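Local coordinates for DNA polymerase III subunit beta (Deinococcus radiodurans, PDB 4TRT), which probably encircles DNA as a ring-shaped head-to-tail homodimer, tethering polymerases and other proteins to it and so making synthesis processive, at residues 156-159 / 164-167; 258-263 / 298-303; 2-7 / 41-46. One frame throughout, in Å; residues are numbered along the deposited sequence.

Contact 1: 156-159 / 164-167; sequences IKLE and SARV
Glu159 and Arg166 face each other as an antiparallel hydrogen-bonded pair: Glu159 N gives its hydrogen to Arg166 O at 2.8 Å and an almost straight 172°, and Arg166 N answers to Glu159 O at 2.9 Å. The Glu159 side chain runs outward from there. Its CB sits by Arg166 O. CG is turned anti to the carbonyl carbon (chi1 -68°) and the chain then runs extended, alongside the arginine and pointing the same way. The carboxylate carbon CD therefore lies against the aliphatic part of its neighbour, and Glu159 OE1 comes to 3.5 Å from Arg166 CD. OE1 stands well out of the guanidinium plane and no N-H aims at it, so these two charges probably help each other only through space; Glu159 OE1 is hydrogen-bonded to His161 NE2. Glu159 OE2 takes Lys157 NZ at 2.8 Å from above the carboxylate plane, a salt bridge along the same strand, and is also bonded to Tyr238 OH. Arg166, bent at chi3, spends its NE on a salt bridge to Asp179.

Both strands form the beta hairpin 155-161/164-170 of the central domain, inside a longer antiparallel sheet.

The other face is apolar. Leu158 and Val167 form the non-hydrogen-bonded pair, with Leu158 CD1 packed 3.6 Å from Val167 CG1, while Ile156 CG2 reaches Val167 CB at 3.9 Å. Between the two backbones there is also a CA-H...O contact, Val167 CA to Lys157 O at 3.1 Å. Helix 130-140 covers this face through Ala136, Phe137 and Val140, which press on Val167.

Contact 2: 258-263 / 298-303; sequences KEAVNR and DTLSVT
Arg263 reaches over from its helix to Asp298 on the strand, its CD resting 3.4 Å from Asp298 OD2 before NH1 closes a 2.7 Å salt bridge to that same OD2. The oxygen lies at the guanidinium edge, in its plane, and is approached nearly along its C-O axis, though the two flat groups are turned 70° apart. The side chain starts with CG between the backbone N and the carbonyl carbon (chi1 70°) and bends again at chi3, which folds the guanidinium back over Glu259 O, 3.5 Å from its plane. NE is spoken for by Asn81 O of the second subunit. A leucine in its place would probably leave the buried Asp298 carboxylate without its countercharge and cost the bond to the other subunit. Beside the ion pair, Ala260 CB lies 3.5 Å from Asp298 OD2 and 4.0 Å from Leu300 CD1.

Helix 254-265 thus lies antiparallel over strand 294-301, their local axes 9.1 Å apart, in the C-terminal domain; helix 317-324 packs on Val261, strand 284-290 hydrogen-bonds to the strand on one side, and at Asp298 a strand of the second subunit continues the sheet across the dimer interface.

Contact 3: 2-7 / 41-46; sequences MKANVT and GGLTLS
The backbones that carry Ala4 and Val6 on one strand and Leu43 on the other stay well apart, their nearest CA atoms, of Ala4 and Gly42, lying 8.0 Å from each other, and no hydrogen bond links them. What joins them is one leucine. Leu43 points toward strand 2-7 with CG anti to its carbonyl carbon (chi1 -46°), and its fork splits the work between two residues that stand on the same side of that strand. Leu43 CD2 meets Ala4 CB at 4.0 Å; Leu43 CD1 lies 4.3 Å from Val6 CG2. Both are plain methyl-to-methyl touches, and the contact buries a modest 111 Å².

The two strands belong to different sheets of the N-terminal domain. Strand 2-7 runs between strands 61-63 and 86-92, while strand 42-48 runs between 33-38 and 52-59, so Leu43 bridges the space between two antiparallel layers, as in the processivity-ring fold of this family, where each domain pairs two beta sheets with two helices that line the DNA-facing inside of the ring.

Further along, helix 8-21, which follows directly on Thr7 at its N-cap position, closes the interior: its Leu11 touches both Val6 and Leu45, and Leu15 and Leu18 add to Leu45. Val58 of strand 52-59 also lies against Val6 and Leu45. At the other end Thr38 of strand 33-38 meets both Met2 and Leu43. Just before the leucine, Gly42 has backbone angles (159°, -158°) at which a beta carbon would collide with the carbonyl O of Gly41, so a side chain could hardly be fitted at this point, where the chain enters the strand that brings Leu43 inward.

Overall arrangement
The three contacts fall one in each of the chain's three domains, in the order 3, 1, 2 along the sequence, and none touches another. Contacts 3 and 2 lie on opposite sides of the chain's centre, their own centres 54 Å apart. Contact 1 sits between them in the central domain, its centre 32 Å from that of contact 2 and 36 Å from that of contact 3; the nearest atoms of contacts 1 and 2 are still about 17 Å apart. Of the three, contact 2 alone meets the second subunit, at Asn81, Gly102 and Ser103 of the second subunit, in its N-terminal domain, the same kind of domain that holds contact 3, consistent with head-to-tail closure of the ring.

Contact 1: 156-159 / 164-167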
ATOM      1  N   ILE A 156       2.498  24.997 -14.257  1.00 35.16           N
ATOM      2  CA  ILE A 156       1.744  25.772 -13.292  1.00 34.53           C
ATOM      3  C   ILE A 156       2.271  27.216 -13.331  1.00 35.93           C
ATOM      4  O   ILE A 156       3.482  27.450 -13.185  1.00 34.49           O
ATOM      5  CB  ILE A 156       1.876  25.206 -11.856  1.00 34.46           C
ATOM      6  CG1 ILE A 156       1.091  23.902 -11.659  1.00 35.99           C
ATOM      7  CG2 ILE A 156       1.310  26.214 -10.859  1.00 33.10           C
ATOM      8  CD1 ILE A 156       1.476  22.764 -12.551  1.00 37.24           C
ATOM      9  N   LYS A 157       1.373  28.181 -13.522  1.00 33.32           N
ATOM     10  CA  LYS A 157       1.774  29.580 -13.539  1.00 35.00           C
ATOM     11  C   LYS A 157       1.913  30.085 -12.108  1.00 36.10           C
ATOM     12  O   LYS A 157       1.076  29.793 -11.276  1.00 34.99           O
ATOM     13  CB  LYS A 157       0.754  30.456 -14.262  1.00 35.77           C
ATOM     14  CG  LYS A 157       1.272  31.865 -14.578  1.00 37.78           C
ATOM     15  CD  LYS A 157       0.131  32.801 -14.916  1.00 39.93           C
ATOM     16  CE  LYS A 157       0.578  34.156 -15.459  1.00 43.40           C
ATOM     17  NZ  LYS A 157      -0.595  35.066 -15.524  1.00 43.67           N
ATOM     18  N   LEU A 158       2.980  30.836 -11.844  1.00 36.77           N
ATOM     19  CA  LEU A 158       3.110  31.601 -10.607  1.00 37.84           C
ATOM     20  C   LEU A 158       3.060  33.091 -10.951  1.00 38.75           C
ATOM     21  O   LEU A 158       3.815  33.555 -11.805  1.00 42.05           O
ATOM     22  CB  LEU A 158       4.427  31.255  -9.912  1.00 39.95           C
ATOM     23  CG  LEU A 158       4.708  32.055  -8.628  1.00 44.37           C
ATOM     24  CD1 LEU A 158       3.698  31.662  -7.562  1.00 43.33           C
ATOM     25  CD2 LEU A 158       6.116  31.819  -8.108  1.00 46.20           C
ATOM     26  N   GLU A 159       2.162  33.823 -10.298  1.00 40.88           N
ATOM     27  CA  GLU A 159       2.008  35.269 -10.469  1.00 43.40           C
ATOM     28  C   GLU A 159       2.338  35.972  -9.170  1.00 46.10           C
ATOM     29  O   GLU A 159       1.932  35.500  -8.101  1.00 45.26           O
ATOM     30  CB  GLU A 159       0.547  35.626 -10.746  1.00 45.67           C
ATOM     31  CG  GLU A 159      -0.028  35.179 -12.060  1.00 45.35           C
ATOM     32  CD  GLU A 159      -1.514  35.480 -12.175  1.00 45.40           C
ATOM     33  OE1 GLU A 159      -2.074  36.188 -11.318  1.00 47.27           O
ATOM     34  OE2 GLU A 159      -2.138  35.003 -13.138  1.00 45.51           O
ATOM     35  N   SER A 164       0.820  39.602  -2.159  1.00 67.52           N
ATOM     36  CA  SER A 164       0.386  38.211  -2.340  1.00 61.85           C
ATOM     37  C   SER A 164       0.808  37.663  -3.694  1.00 57.72           C
ATOM     38  O   SER A 164       1.244  38.400  -4.584  1.00 59.60           O
ATOM     39  CB  SER A 164      -1.140  38.089  -2.146  1.00 63.45           C
ATOM     40  OG  SER A 164      -1.843  38.272  -3.358  1.00 62.99           O
ATOM     41  N   ALA A 165       0.700  36.349  -3.815  1.00 49.51           N
ATOM     42  CA  ALA A 165       1.039  35.646  -5.033  1.00 46.30           C
ATOM     43  C   ALA A 165      -0.087  34.658  -5.361  1.00 43.74           C
ATOM     44  O   ALA A 165      -0.970  34.412  -4.531  1.00 39.61           O
ATOM     45  CB  ALA A 165       2.352  34.908  -4.846  1.00 46.08           C
ATOM     46  N   ARG A 166      -0.033  34.082  -6.555  1.00 40.08           N
ATOM     47  CA  ARG A 166      -1.083  33.190  -7.021  1.00 39.88           C
ATOM     48  C   ARG A 166      -0.483  32.096  -7.880  1.00 39.41           C
ATOM     49  O   ARG A 166       0.417  32.361  -8.687  1.00 40.98           O
ATOM     50  CB  ARG A 166      -2.092  33.985  -7.851  1.00 41.52           C
ATOM     51  CG  ARG A 166      -3.055  33.135  -8.657  1.00 40.51           C
ATOM     52  CD  ARG A 166      -4.037  34.006  -9.415  1.00 42.26           C
ATOM     53  NE  ARG A 166      -5.050  34.534  -8.532  1.00 43.55           N
ATOM     54  CZ  ARG A 166      -6.192  35.073  -8.929  1.00 45.52           C
ATOM     55  NH1 ARG A 166      -6.477  35.195 -10.222  1.00 46.53           N
ATOM     56  NH2 ARG A 166      -7.053  35.495  -8.022  1.00 47.08           N
ATOM     57  N   VAL A 167      -0.968  30.867  -7.709  1.00 35.82           N
ATOM     58  CA  VAL A 167      -0.653  29.799  -8.660  1.00 34.85           C
ATOM     59  C   VAL A 167      -1.909  29.398  -9.401  1.00 33.52           C
ATOM     60  O   VAL A 167      -2.997  29.410  -8.833  1.00 30.93           O
ATOM     61  CB  VAL A 167      -0.016  28.544  -8.021  1.00 35.88           C
ATOM     62  CG1 VAL A 167       1.436  28.822  -7.641  1.00 36.98           C
ATOM     63  CG2 VAL A 167      -0.849  28.052  -6.844  1.00 35.00           C
TER

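Contact 2: 258-263 / 298-303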
ATOM      1  N   LYS A 258     -18.436  15.461  -1.005  1.00 31.75           N
ATOM      2  CA  LYS A 258     -17.369  14.604  -1.534  1.00 33.53           C
ATOM      3  C   LYS A 258     -17.751  13.144  -1.441  1.00 33.49           C
ATOM      4  O   LYS A 258     -17.573  12.404  -2.392  1.00 32.49           O
ATOM      5  CB  LYS A 258     -16.067  14.801  -0.779  1.00 34.35           C
ATOM      6  CG  LYS A 258     -15.440  16.170  -1.000  1.00 37.11           C
ATOM      7  CD  LYS A 258     -14.189  16.313  -0.135  1.00 38.19           C
ATOM      8  CE  LYS A 258     -13.742  17.747  -0.107  1.00 38.95           C
ATOM      9  NZ  LYS A 258     -12.433  17.898   0.597  1.00 38.05           N
ATOM     10  N   GLU A 259     -18.295  12.749  -0.293  1.00 33.21           N
ATOM     11  CA  GLU A 259     -18.669  11.374  -0.072  1.00 34.53           C
ATOM     12  C   GLU A 259     -19.855  10.970  -0.974  1.00 34.74           C
ATOM     13  O   GLU A 259     -19.911   9.834  -1.443  1.00 37.58           O
ATOM     14  CB  GLU A 259     -18.944  11.131   1.419  1.00 35.93           C
ATOM     15  CG  GLU A 259     -17.660  11.222   2.250  1.00 39.39           C
ATOM     16  CD  GLU A 259     -17.842  11.024   3.749  1.00 43.14           C
ATOM     17  OE1 GLU A 259     -18.981  11.002   4.234  1.00 45.64           O
ATOM     18  OE2 GLU A 259     -16.817  10.896   4.450  1.00 48.75           O
ATOM     19  N   ALA A 260     -20.766  11.899  -1.240  1.00 32.68           N
ATOM     20  CA  ALA A 260     -21.895  11.637  -2.108  1.00 31.54           C
ATOM     21  C   ALA A 260     -21.470  11.490  -3.569  1.00 33.18           C
ATOM     22  O   ALA A 260     -21.953  10.594  -4.253  1.00 34.65           O
ATOM     23  CB  ALA A 260     -22.957  12.717  -1.954  1.00 30.34           C
ATOM     24  N   VAL A 261     -20.554  12.353  -4.045  1.00 33.59           N
ATOM     25  CA  VAL A 261     -20.075  12.277  -5.430  1.00 31.99           C
ATOM     26  C   VAL A 261     -19.325  10.976  -5.604  1.00 34.91           C
ATOM     27  O   VAL A 261     -19.553  10.220  -6.568  1.00 37.11           O
ATOM     28  CB  VAL A 261     -19.211  13.492  -5.804  1.00 34.17           C
ATOM     29  CG1 VAL A 261     -18.468  13.275  -7.115  1.00 33.86           C
ATOM     30  CG2 VAL A 261     -20.084  14.753  -5.897  1.00 33.55           C
ATOM     31  N   ASN A 262     -18.458  10.675  -4.646  1.00 34.35           N
ATOM     32  CA  ASN A 262     -17.704   9.433  -4.669  1.00 35.14           C
ATOM     33  C   ASN A 262     -18.598   8.201  -4.793  1.00 35.57           C
ATOM     34  O   ASN A 262     -18.376   7.355  -5.664  1.00 38.01           O
ATOM     35  CB  ASN A 262     -16.826   9.293  -3.429  1.00 35.02           C
ATOM     36  CG  ASN A 262     -15.977   8.038  -3.479  1.00 38.48           C
ATOM     37  OD1 ASN A 262     -15.078   7.936  -4.303  1.00 41.07           O
ATOM     38  ND2 ASN A 262     -16.293   7.061  -2.641  1.00 37.58           N
ATOM     39  N   ARG A 263     -19.592   8.077  -3.924  1.00 35.01           N
ATOM     40  CA  ARG A 263     -20.397   6.857  -3.909  1.00 36.12           C
ATOM     41  C   ARG A 263     -21.266   6.707  -5.168  1.00 36.50           C
ATOM     42  O   ARG A 263     -21.366   5.602  -5.718  1.00 38.71           O
ATOM     43  CB  ARG A 263     -21.222   6.729  -2.627  1.00 37.24           C
ATOM     44  CG  ARG A 263     -22.380   7.702  -2.460  1.00 37.53           C
ATOM     45  CD  ARG A 263     -23.228   7.314  -1.250  1.00 39.28           C
ATOM     46  NE  ARG A 263     -22.462   7.391  -0.010  1.00 38.93           N
ATOM     47  CZ  ARG A 263     -22.375   8.472   0.777  1.00 39.41           C
ATOM     48  NH1 ARG A 263     -23.021   9.603   0.501  1.00 37.38           N
ATOM     49  NH2 ARG A 263     -21.637   8.409   1.866  1.00 40.38           N
ATOM     50  N   ASP A 298     -28.136  10.098  -4.800  1.00 40.02           N
ATOM     51  CA  ASP A 298     -27.961  10.544  -3.414  1.00 42.03           C
ATOM     52  C   ASP A 298     -28.486  11.965  -3.281  1.00 39.85           C
ATOM     53  O   ASP A 298     -28.270  12.795  -4.174  1.00 40.76           O
ATOM     54  CB  ASP A 298     -26.492  10.474  -3.015  1.00 41.75           C
ATOM     55  CG  ASP A 298     -26.296  10.259  -1.527  1.00 46.86           C
ATOM     56  OD1 ASP A 298     -27.280  10.278  -0.747  1.00 50.97           O
ATOM     57  OD2 ASP A 298     -25.132  10.075  -1.121  1.00 50.42           O
ATOM     58  N   THR A 299     -29.190  12.248  -2.188  1.00 39.65           N
ATOM     59  CA  THR A 299     -29.818  13.572  -2.006  1.00 39.77           C
ATOM     60  C   THR A 299     -29.291  14.237  -0.742  1.00 39.90           C
ATOM     61  O   THR A 299     -29.283  13.613   0.328  1.00 41.25           O
ATOM     62  CB  THR A 299     -31.361  13.462  -1.954  1.00 41.75           C
ATOM     63  OG1 THR A 299     -31.844  12.818  -3.142  1.00 42.21           O
ATOM     64  CG2 THR A 299     -32.034  14.843  -1.836  1.00 41.00           C
ATOM     65  N   LEU A 300     -28.840  15.489  -0.881  1.00 37.31           N
ATOM     66  CA  LEU A 300     -28.282  16.276   0.216  1.00 40.19           C
ATOM     67  C   LEU A 300     -29.095  17.546   0.440  1.00 38.57           C
ATOM     68  O   LEU A 300     -29.502  18.191  -0.521  1.00 36.46           O
ATOM     69  CB  LEU A 300     -26.832  16.691  -0.091  1.00 40.53           C
ATOM     70  CG  LEU A 300     -25.780  15.607  -0.283  1.00 44.20           C
ATOM     71  CD1 LEU A 300     -24.472  16.214  -0.790  1.00 42.59           C
ATOM     72  CD2 LEU A 300     -25.555  14.847   1.009  1.00 43.40           C
ATOM     73  N   SER A 301     -29.293  17.900   1.710  1.00 37.74           N
ATOM     74  CA  SER A 301     -29.851  19.190   2.078  1.00 39.52           C
ATOM     75  C   SER A 301     -28.819  20.266   1.831  1.00 35.67           C
ATOM     76  O   SER A 301     -27.643  20.087   2.140  1.00 34.98           O
ATOM     77  CB  SER A 301     -30.260  19.209   3.553  1.00 41.89           C
ATOM     78  OG  SER A 301     -31.198  18.185   3.789  1.00 48.18           O
ATOM     79  N   VAL A 302     -29.247  21.369   1.233  1.00 35.42           N
ATOM     80  CA  VAL A 302     -28.354  22.493   0.956  1.00 34.56           C
ATOM     81  C   VAL A 302     -29.064  23.820   1.244  1.00 36.12           C
ATOM     82  O   VAL A 302     -30.283  23.867   1.411  1.00 38.40           O
ATOM     83  CB  VAL A 302     -27.873  22.510  -0.520  1.00 32.81           C
ATOM     84  CG1 VAL A 302     -27.120  21.223  -0.858  1.00 31.52           C
ATOM     85  CG2 VAL A 302     -29.041  22.719  -1.486  1.00 33.23           C
ATOM     86  N   THR A 303     -28.286  24.902   1.287  1.00 36.03           N
ATOM     87  CA  THR A 303     -28.851  26.227   1.260  1.00 35.45           C
ATOM     88  C   THR A 303     -28.662  26.709  -0.155  1.00 34.82           C
ATOM     89  O   THR A 303     -27.560  26.621  -0.692  1.00 35.28           O
ATOM     90  CB  THR A 303     -28.109  27.125   2.255  1.00 37.41           C
ATOM     91  OG1 THR A 303     -28.138  26.486   3.533  1.00 35.85           O
ATOM     92  CG2 THR A 303     -28.750  28.519   2.330  1.00 38.72           C
TER

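Contact 3: 2-7 / 41-46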
ATOM      1  N   MET A   2      39.295   9.844   4.803  1.00 42.15           N
ATOM      2  CA  MET A   2      38.071  10.575   5.134  1.00 43.14           C
ATOM      3  C   MET A   2      37.182   9.808   6.099  1.00 40.68           C
ATOM      4  O   MET A   2      36.894   8.629   5.897  1.00 39.36           O
ATOM      5  CB  MET A   2      37.256  10.927   3.895  1.00 44.63           C
ATOM      6  CG  MET A   2      36.176  11.958   4.190  1.00 47.37           C
ATOM      7  SD  MET A   2      34.544  11.271   4.394  1.00 61.51           S
ATOM      8  CE  MET A   2      34.191  11.327   2.634  1.00 57.07           C
ATOM      9  N   LYS A   3      36.714  10.506   7.128  1.00 40.64           N
ATOM     10  CA  LYS A   3      35.802   9.942   8.123  1.00 39.42           C
ATOM     11  C   LYS A   3      34.762  10.994   8.495  1.00 39.14           C
ATOM     12  O   LYS A   3      35.109  12.152   8.703  1.00 40.66           O
ATOM     13  CB  LYS A   3      36.530   9.513   9.393  1.00 43.32           C
ATOM     14  CG  LYS A   3      37.060   8.095   9.379  1.00 44.81           C
ATOM     15  CD  LYS A   3      38.021   7.886  10.529  1.00 47.20           C
ATOM     16  CE  LYS A   3      38.528   6.456  10.585  1.00 48.87           C
ATOM     17  NZ  LYS A   3      39.461   6.242  11.704  1.00 47.65           N
ATOM     18  N   ALA A   4      33.495  10.594   8.574  1.00 36.84           N
ATOM     19  CA  ALA A   4      32.425  11.499   8.968  1.00 37.36           C
ATOM     20  C   ALA A   4      31.548  10.864  10.047  1.00 38.10           C
ATOM     21  O   ALA A   4      31.284   9.669  10.010  1.00 40.58           O
ATOM     22  CB  ALA A   4      31.581  11.906   7.757  1.00 34.36           C
ATOM     23  N   ASN A   5      31.123  11.673  11.015  1.00 37.61           N
ATOM     24  CA  ASN A   5      30.139  11.237  11.999  1.00 37.98           C
ATOM     25  C   ASN A   5      28.862  12.021  11.778  1.00 37.21           C
ATOM     26  O   ASN A   5      28.884  13.234  11.776  1.00 37.30           O
ATOM     27  CB  ASN A   5      30.672  11.427  13.420  1.00 40.39           C
ATOM     28  CG  ASN A   5      31.687  10.372  13.790  1.00 43.62           C
ATOM     29  OD1 ASN A   5      31.357   9.191  13.953  1.00 47.54           O
ATOM     30  ND2 ASN A   5      32.924  10.785  13.917  1.00 49.26           N
ATOM     31  N   VAL A   6      27.765  11.311  11.577  1.00 33.99           N
ATOM     32  CA  VAL A   6      26.500  11.920  11.229  1.00 35.76           C
ATOM     33  C   VAL A   6      25.365  11.204  11.987  1.00 36.97           C
ATOM     34  O   VAL A   6      25.482  10.030  12.352  1.00 33.39           O
ATOM     35  CB  VAL A   6      26.291  11.881   9.677  1.00 35.55           C
ATOM     36  CG1 VAL A   6      26.221  10.456   9.160  1.00 35.15           C
ATOM     37  CG2 VAL A   6      25.052  12.646   9.254  1.00 33.69           C
ATOM     38  N   THR A   7      24.297  11.944  12.274  1.00 35.58           N
ATOM     39  CA  THR A   7      23.091  11.390  12.885  1.00 38.69           C
ATOM     40  C   THR A   7      22.328  10.604  11.830  1.00 38.14           C
ATOM     41  O   THR A   7      22.159  11.086  10.708  1.00 39.29           O
ATOM     42  CB  THR A   7      22.227  12.530  13.453  1.00 42.95           C
ATOM     43  OG1 THR A   7      22.873  13.056  14.620  1.00 44.52           O
ATOM     44  CG2 THR A   7      20.861  12.054  13.820  1.00 50.01           C
ATOM     45  N   GLY A  41      31.725  21.373   7.727  1.00 67.33           N
ATOM     46  CA  GLY A  41      30.385  21.514   8.312  1.00 63.46           C
ATOM     47  C   GLY A  41      29.460  20.330   8.109  1.00 55.83           C
ATOM     48  O   GLY A  41      28.510  20.128   8.873  1.00 51.27           O
ATOM     49  N   GLY A  42      29.735  19.528   7.094  1.00 52.82           N
ATOM     50  CA  GLY A  42      28.905  18.378   6.837  1.00 48.12           C
ATOM     51  C   GLY A  42      28.995  17.831   5.433  1.00 45.86           C
ATOM     52  O   GLY A  42      29.985  18.030   4.722  1.00 48.39           O
ATOM     53  N   LEU A  43      27.949  17.102   5.072  1.00 44.04           N
ATOM     54  CA  LEU A  43      27.860  16.383   3.822  1.00 44.58           C
ATOM     55  C   LEU A  43      26.822  17.075   2.946  1.00 44.23           C
ATOM     56  O   LEU A  43      25.732  17.405   3.410  1.00 43.07           O
ATOM     57  CB  LEU A  43      27.401  14.941   4.061  1.00 45.52           C
ATOM     58  CG  LEU A  43      28.023  14.081   5.173  1.00 47.05           C
ATOM     59  CD1 LEU A  43      27.095  12.921   5.485  1.00 47.89           C
ATOM     60  CD2 LEU A  43      29.390  13.556   4.799  1.00 49.31           C
ATOM     61  N   THR A  44      27.150  17.253   1.674  1.00 42.61           N
ATOM     62  CA  THR A  44      26.176  17.695   0.683  1.00 43.72           C
ATOM     63  C   THR A  44      25.888  16.506  -0.223  1.00 41.54           C
ATOM     64  O   THR A  44      26.784  15.987  -0.876  1.00 42.37           O
ATOM     65  CB  THR A  44      26.715  18.901  -0.102  1.00 44.83           C
ATOM     66  OG1 THR A  44      26.930  19.970   0.815  1.00 45.07           O
ATOM     67  CG2 THR A  44      25.731  19.387  -1.177  1.00 44.98           C
ATOM     68  N   LEU A  45      24.633  16.068  -0.206  1.00 39.75           N
ATOM     69  CA  LEU A  45      24.155  14.945  -1.002  1.00 38.32           C
ATOM     70  C   LEU A  45      23.478  15.505  -2.251  1.00 39.49           C
ATOM     71  O   LEU A  45      22.585  16.348  -2.135  1.00 37.58           O
ATOM     72  CB  LEU A  45      23.130  14.133  -0.195  1.00 40.27           C
ATOM     73  CG  LEU A  45      23.473  13.733   1.248  1.00 43.06           C
ATOM     74  CD1 LEU A  45      22.274  13.136   1.971  1.00 41.15           C
ATOM     75  CD2 LEU A  45      24.629  12.745   1.265  1.00 43.31           C
ATOM     76  N   SER A  46      23.875  15.047  -3.440  1.00 35.72           N
ATOM     77  CA  SER A  46      23.270  15.583  -4.644  1.00 37.93           C
ATOM     78  C   SER A  46      23.083  14.541  -5.757  1.00 38.72           C
ATOM     79  O   SER A  46      23.752  13.486  -5.786  1.00 35.74           O
ATOM     80  CB  SER A  46      24.067  16.802  -5.133  1.00 39.32           C
ATOM     81  OG  SER A  46      25.261  16.412  -5.788  1.00 42.40           O
TER